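Local structure of endoglucanase (Thermotoga maritima, 2FVG) at residues H238-P243 with I313-D318; R21-K25 with T37-L43. The protein probably acts as a metal-dependent aminopeptidase of the M42 family, with two divalent metal cations bound per subunit, despite being named an endoglucanase. All coordinates share one frame. Residue numbers count along the deposited sequence, not the author numbering.

Contact 1 (H238-P243 with I313-D318); sequences HLGDGP and IIDLND
This contact joins a loop to the junction between strand 312-315 of the mixed sheet and helix 316-332 in the M42 peptidase fold. A type II beta turn, His238 to Asp241, and the residue after it, Gly242, offer the NH groups of Gly240 and Gly242 to the carboxylate of Asp318, in the first turn of the helix. The turn has Leu239 at phi/psi -62/132 and Gly240 at 97/-22. It is closed by a bond from Asp241 N to His238 O of 3.3 Å. Both Gly240 and Gly242 (98/175) have positive phi, where a CB would collide with the preceding carbonyl O.

Strand 312-315 ends at Asp315, the N-cap of helix 316-332. Its chi1 is t, and Asp315 OD1 accepts weak capping bonds from Asn317 N at 2.9 Å and Asp318 N at 3.3 Å. Its OD2 forms a salt bridge with Arg160. The CA atoms of Leu239 and Asp315 are 5.6 Å apart, and those of Gly242 and Asp318 are 4.5 Å apart.

Leu239 (m, t) lies along the strand. Leu239 CD2 is 3.3 Å from Ile313 O and 3.8 Å from Ile314 CA, and Leu239 CD1 is 3.9 Å from Ile313 CG2. Pro243 packs against Ile300 of strand 297-306. Ile314 points away from the loop, with its side chain about 8 Å from that of Asp167, a predicted zinc ligand.

Asp318 (m, chi2 -20°) is buried and uses both carboxylate oxygens: Gly240 N donates to Asp318 OD2 at 2.7 Å, and Gly242 N to Asp318 OD1 at 2.7 Å.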
loop_
_atom_site.group_PDB
_atom_site.type_symbol
_atom_site.label_atom_id
_atom_site.label_comp_id
_atom_site.label_asym_id
_atom_site.label_seq_id
_atom_site.Cartn_x
_atom_site.Cartn_y
_atom_site.Cartn_z
ATOM N N HIS A 238 4.047 -10.415 -14.159
ATOM C CA HIS A 238 5.147 -11.180 -13.565
ATOM C C HIS A 238 6.249 -10.462 -12.845
ATOM O O HIS A 238 6.651 -9.369 -13.233
ATOM C CB HIS A 238 5.767 -12.086 -14.619
ATOM C CG HIS A 238 4.776 -13.008 -15.253
ATOM N ND1 HIS A 238 4.048 -13.932 -14.526
ATOM C CD2 HIS A 238 4.400 -13.157 -16.544
ATOM C CE1 HIS A 238 3.255 -14.601 -15.343
ATOM N NE2 HIS A 238 3.453 -14.154 -16.572
ATOM N N LEU A 239 6.758 -11.114 -11.798
ATOM C CA LEU A 239 7.924 -10.623 -11.067
ATOM C C LEU A 239 9.080 -10.599 -12.055
ATOM O O LEU A 239 9.277 -11.555 -12.801
ATOM C CB LEU A 239 8.275 -11.558 -9.905
ATOM C CG LEU A 239 7.355 -11.685 -8.682
ATOM C CD1 LEU A 239 7.923 -12.693 -7.736
ATOM C CD2 LEU A 239 7.223 -10.373 -7.975
ATOM N N GLY A 240 9.812 -9.496 -12.095
ATOM C CA GLY A 240 10.967 -9.389 -12.971
ATOM C C GLY A 240 10.722 -8.705 -14.302
ATOM O O GLY A 240 11.670 -8.220 -14.921
ATOM N N ASP A 241 9.468 -8.667 -14.751
ATOM C CA ASP A 241 9.132 -8.028 -16.038
ATOM C C ASP A 241 8.894 -6.502 -15.984
ATOM O O ASP A 241 8.541 -5.899 -16.998
ATOM C CB ASP A 241 7.970 -8.770 -16.730
ATOM C CG ASP A 241 8.380 -10.160 -17.249
ATOM O OD1 ASP A 241 9.555 -10.551 -17.089
ATOM O OD2 ASP A 241 7.531 -10.865 -17.830
ATOM N N GLY A 242 9.092 -5.893 -14.812
ATOM C CA GLY A 242 8.969 -4.441 -14.637
ATOM C C GLY A 242 7.636 -3.963 -14.086
ATOM O O GLY A 242 6.744 -4.765 -13.838
ATOM N N PRO A 243 7.518 -2.650 -13.820
ATOM C CA PRO A 243 6.229 -2.151 -13.369
ATOM C C PRO A 243 5.164 -2.372 -14.432
ATOM O O PRO A 243 5.453 -2.262 -15.645
ATOM C CB PRO A 243 6.463 -0.652 -13.184
ATOM C CG PRO A 243 7.713 -0.339 -14.022
ATOM C CD PRO A 243 8.546 -1.587 -13.887
ATOM N N ILE A 313 5.686 -11.650 -2.439
ATOM C CA ILE A 313 7.050 -11.456 -2.899
ATOM C C ILE A 313 7.124 -10.347 -3.913
ATOM O O ILE A 313 6.284 -10.281 -4.801
ATOM C CB ILE A 313 7.516 -12.751 -3.628
ATOM C CG1 ILE A 313 7.166 -14.015 -2.807
ATOM C CG2 ILE A 313 9.006 -12.714 -3.987
ATOM C CD1 ILE A 313 7.143 -15.282 -3.622
ATOM N N ILE A 314 8.108 -9.458 -3.779
ATOM C CA ILE A 314 8.353 -8.480 -4.834
ATOM C C ILE A 314 9.780 -8.658 -5.353
ATOM O O ILE A 314 10.651 -9.174 -4.644
ATOM C CB ILE A 314 8.121 -7.011 -4.409
ATOM C CG1 ILE A 314 9.148 -6.561 -3.371
ATOM C CG2 ILE A 314 6.680 -6.795 -3.943
ATOM C CD1 ILE A 314 9.256 -5.056 -3.260
ATOM N N ASP A 315 10.008 -8.242 -6.589
ATOM C CA ASP A 315 11.310 -8.315 -7.194
ATOM C C ASP A 315 11.857 -6.913 -7.030
ATOM O O ASP A 315 11.185 -5.945 -7.395
ATOM C CB ASP A 315 11.166 -8.715 -8.673
ATOM C CG ASP A 315 12.490 -8.873 -9.362
ATOM O OD1 ASP A 315 13.077 -7.848 -9.747
ATOM O OD2 ASP A 315 12.946 -10.021 -9.535
ATOM N N LEU A 316 13.050 -6.791 -6.451
ATOM C CA LEU A 316 13.659 -5.473 -6.230
ATOM C C LEU A 316 14.036 -4.716 -7.517
ATOM O O LEU A 316 14.096 -3.487 -7.511
ATOM C CB LEU A 316 14.812 -5.540 -5.214
ATOM C CG LEU A 316 14.395 -5.988 -3.798
ATOM C CD1 LEU A 316 15.602 -6.149 -2.908
ATOM C CD2 LEU A 316 13.399 -5.009 -3.174
ATOM N N ASN A 317 14.307 -5.423 -8.607
ATOM C CA ASN A 317 14.556 -4.721 -9.862
ATOM C C ASN A 317 13.272 -4.045 -10.341
ATOM O O ASN A 317 13.312 -2.937 -10.871
ATOM C CB ASN A 317 15.088 -5.660 -10.952
ATOM C CG ASN A 317 16.502 -6.119 -10.689
ATOM O OD1 ASN A 317 17.367 -5.325 -10.314
ATOM N ND2 ASN A 317 16.756 -7.406 -10.910
ATOM N N ASP A 318 12.133 -4.712 -10.160
ATOM C CA ASP A 318 10.838 -4.128 -10.533
ATOM C C ASP A 318 10.573 -2.897 -9.675
ATOM O O ASP A 318 10.140 -1.869 -10.167
ATOM C CB ASP A 318 9.701 -5.103 -10.284
ATOM C CG ASP A 318 9.655 -6.227 -11.270
ATOM O OD1 ASP A 318 10.223 -6.134 -12.389
ATOM O OD2 ASP A 318 9.012 -7.217 -10.910
#

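Contact 2 (R21-K25 with T37-L43); sequences RDFIK and TDVLGNL. With EDO (1,2-ethanediol), chain B; EDO (1,2-ethanediol), chain D.
Helix 18-28 packs here on a beta hairpin, strands 34-37 and 43-47, whose connecting loop is held by an Asx motif. Asp38 (chi1 p) accepts at OD1 from Gly41 N at 2.9 Å and Asn42 N at 2.8 Å. Asp38 OD2 accepts from Asn42 ND2 at 2.7 Å. Gly41 (118/1) has positive phi, and a CB there would crowd Arg21 NH1. The side chain of Glu197, the predicted proton acceptor, lies about 8 Å from Gly41. A 1,2-ethanediol (chain B), probably from the crystallisation liquor, bonds weakly through O1 to Thr37 O at 3.5 Å. Arg21 and Leu43 have the closest CA atoms, 6.7 Å apart.

Leu43 (t, p) points at the helix. Leu43 CD2 is 3.7 Å from CG2 of Ile24 (m, t), which also packs on Phe193. Lys25 (t, t, m, t) makes a salt bridge between its NZ and Asp22 OD1, 3.5 Å.

Arg21 extends through chi1 and chi2, both t, then turns at chi3, p. Thr37 CG2 lies over one guanidinium face; near the guanidinium plane, Arg21 NH1 donates to Gly41 O at 2.8 Å.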
loop_
_atom_site.group_PDB
_atom_site.type_symbol
_atom_site.label_atom_id
_atom_site.label_comp_id
_atom_site.label_asym_id
_atom_site.label_seq_id
_atom_site.Cartn_x
_atom_site.Cartn_y
_atom_site.Cartn_z
ATOM N N ARG A 21 1.558 6.525 9.354
ATOM C CA ARG A 21 1.584 7.952 8.983
ATOM C C ARG A 21 2.710 8.674 9.720
ATOM O O ARG A 21 3.461 9.436 9.109
ATOM C CB ARG A 21 0.216 8.626 9.223
ATOM C CG ARG A 21 0.143 10.088 8.785
ATOM C CD ARG A 21 -1.205 10.767 9.029
ATOM N NE ARG A 21 -1.695 10.579 10.392
ATOM C CZ ARG A 21 -2.750 9.837 10.705
ATOM N NH1 ARG A 21 -3.468 9.263 9.752
ATOM N NH2 ARG A 21 -3.113 9.703 11.973
ATOM N N ASP A 22 2.854 8.425 11.019
ATOM C CA ASP A 22 3.943 9.041 11.801
ATOM C C ASP A 22 5.326 8.655 11.273
ATOM O O ASP A 22 6.247 9.485 11.229
ATOM C CB ASP A 22 3.844 8.692 13.297
ATOM C CG ASP A 22 2.656 9.366 13.984
ATOM O OD1 ASP A 22 2.069 10.309 13.405
ATOM O OD2 ASP A 22 2.311 8.956 15.110
ATOM N N PHE A 23 5.471 7.394 10.880
ATOM C CA PHE A 23 6.736 6.921 10.356
ATOM C C PHE A 23 7.092 7.661 9.060
ATOM O O PHE A 23 8.160 8.251 8.944
ATOM C CB PHE A 23 6.705 5.397 10.155
ATOM C CG PHE A 23 7.997 4.843 9.644
ATOM C CD1 PHE A 23 9.044 4.556 10.517
ATOM C CD2 PHE A 23 8.181 4.631 8.285
ATOM C CE1 PHE A 23 10.247 4.058 10.042
ATOM C CE2 PHE A 23 9.375 4.139 7.806
ATOM C CZ PHE A 23 10.409 3.847 8.682
ATOM N N ILE A 24 6.183 7.639 8.094
ATOM C CA ILE A 24 6.394 8.291 6.806
ATOM C C ILE A 24 6.752 9.772 6.994
ATOM O O ILE A 24 7.737 10.279 6.413
ATOM C CB ILE A 24 5.163 8.081 5.878
ATOM C CG1 ILE A 24 4.997 6.581 5.548
ATOM C CG2 ILE A 24 5.334 8.901 4.627
ATOM C CD1 ILE A 24 3.718 6.219 4.735
ATOM N N LYS A 25 5.983 10.444 7.850
ATOM C CA LYS A 25 6.205 11.846 8.217
ATOM C C LYS A 25 7.654 12.068 8.682
ATOM O O LYS A 25 8.340 12.957 8.178
ATOM C CB LYS A 25 5.232 12.216 9.331
ATOM C CG LYS A 25 5.072 13.688 9.613
ATOM C CD LYS A 25 4.052 13.928 10.745
ATOM C CE LYS A 25 2.701 13.247 10.459
ATOM N NZ LYS A 25 1.749 13.315 11.616
ATOM N N THR A 37 -1.499 16.644 7.611
ATOM C CA THR A 37 -2.481 15.583 7.663
ATOM C C THR A 37 -3.853 16.237 7.463
ATOM O O THR A 37 -4.243 17.112 8.245
ATOM C CB THR A 37 -2.436 14.851 9.025
ATOM O OG1 THR A 37 -1.167 14.204 9.177
ATOM C CG2 THR A 37 -3.525 13.808 9.118
ATOM N N ASP A 38 -4.585 15.835 6.423
ATOM C CA ASP A 38 -5.914 16.411 6.197
ATOM C C ASP A 38 -6.867 15.893 7.266
ATOM O O ASP A 38 -6.446 15.130 8.130
ATOM C CB ASP A 38 -6.438 16.160 4.775
ATOM C CG ASP A 38 -6.831 14.712 4.521
ATOM O OD1 ASP A 38 -6.805 13.873 5.456
ATOM O OD2 ASP A 38 -7.189 14.416 3.359
ATOM N N VAL A 39 -8.138 16.274 7.195
ATOM C CA VAL A 39 -9.123 15.895 8.234
ATOM C C VAL A 39 -9.461 14.390 8.334
ATOM O O VAL A 39 -9.864 13.918 9.394
ATOM C CB VAL A 39 -10.409 16.784 8.155
ATOM C CG1 VAL A 39 -11.133 16.594 6.827
ATOM C CG2 VAL A 39 -11.355 16.532 9.344
ATOM N N LEU A 40 -9.280 13.633 7.255
ATOM C CA LEU A 40 -9.575 12.185 7.278
ATOM C C LEU A 40 -8.367 11.359 7.727
ATOM O O LEU A 40 -8.500 10.202 8.148
ATOM C CB LEU A 40 -10.045 11.723 5.901
ATOM C CG LEU A 40 -11.204 12.544 5.346
ATOM C CD1 LEU A 40 -11.271 12.446 3.834
ATOM C CD2 LEU A 40 -12.534 12.153 6.021
ATOM N N GLY A 41 -7.181 11.956 7.640
ATOM C CA GLY A 41 -5.971 11.282 8.070
ATOM C C GLY A 41 -4.954 11.067 6.980
ATOM O O GLY A 41 -3.903 10.455 7.227
ATOM N N ASN A 42 -5.270 11.529 5.770
ATOM C CA ASN A 42 -4.361 11.401 4.642
ATOM C C ASN A 42 -3.164 12.273 4.897
ATOM O O ASN A 42 -3.314 13.394 5.385
ATOM C CB ASN A 42 -5.000 11.895 3.339
ATOM C CG ASN A 42 -6.207 11.092 2.930
ATOM O OD1 ASN A 42 -6.173 9.862 2.882
ATOM N ND2 ASN A 42 -7.288 11.786 2.611
ATOM N N LEU A 43 -1.990 11.782 4.530
ATOM C CA LEU A 43 -0.773 12.559 4.686
ATOM C C LEU A 43 -0.509 13.174 3.336
ATOM O O LEU A 43 -0.383 12.457 2.358
ATOM C CB LEU A 43 0.392 11.666 5.109
ATOM C CG LEU A 43 1.744 12.354 5.337
ATOM C CD1 LEU A 43 1.654 13.390 6.444
ATOM C CD2 LEU A 43 2.750 11.293 5.695
HETATM C C1 EDO B . -7.252 19.243 9.833
HETATM O O1 EDO B . -6.660 18.130 10.513
HETATM C C2 EDO B . -6.186 19.964 9.013
HETATM O O2 EDO B . -6.771 20.471 7.807
HETATM C C1 EDO D . -8.712 9.550 0.032
HETATM O O1 EDO D . -8.990 8.775 1.207
HETATM C C2 EDO D . -8.225 8.647 -1.101
HETATM O O2 EDO D . -7.748 9.440 -2.198
#

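How the contacts relate
The two contacts lie on opposite sides of the chain's centre, with centres 28 Å apart and nearest atoms about 14 Å apart. Both are partly buried. Contact 1 sets a loop against a strand end and the helix after it; contact 2 sets a hairpin loop and the first residue of its second strand against a helix. They share no helix or strand, but strands 43-47 and 312-315 belong to the same mixed sheet. Their polarity is reversed. In contact 1 a helix carboxylate receives two loop NH groups. In contact 2 a helix guanidinium donates to one loop carbonyl. Contact 1 joins segments 70 residues apart, contact 2 segments only 12 apart, at their closest ends. Apolar packing accompanies both.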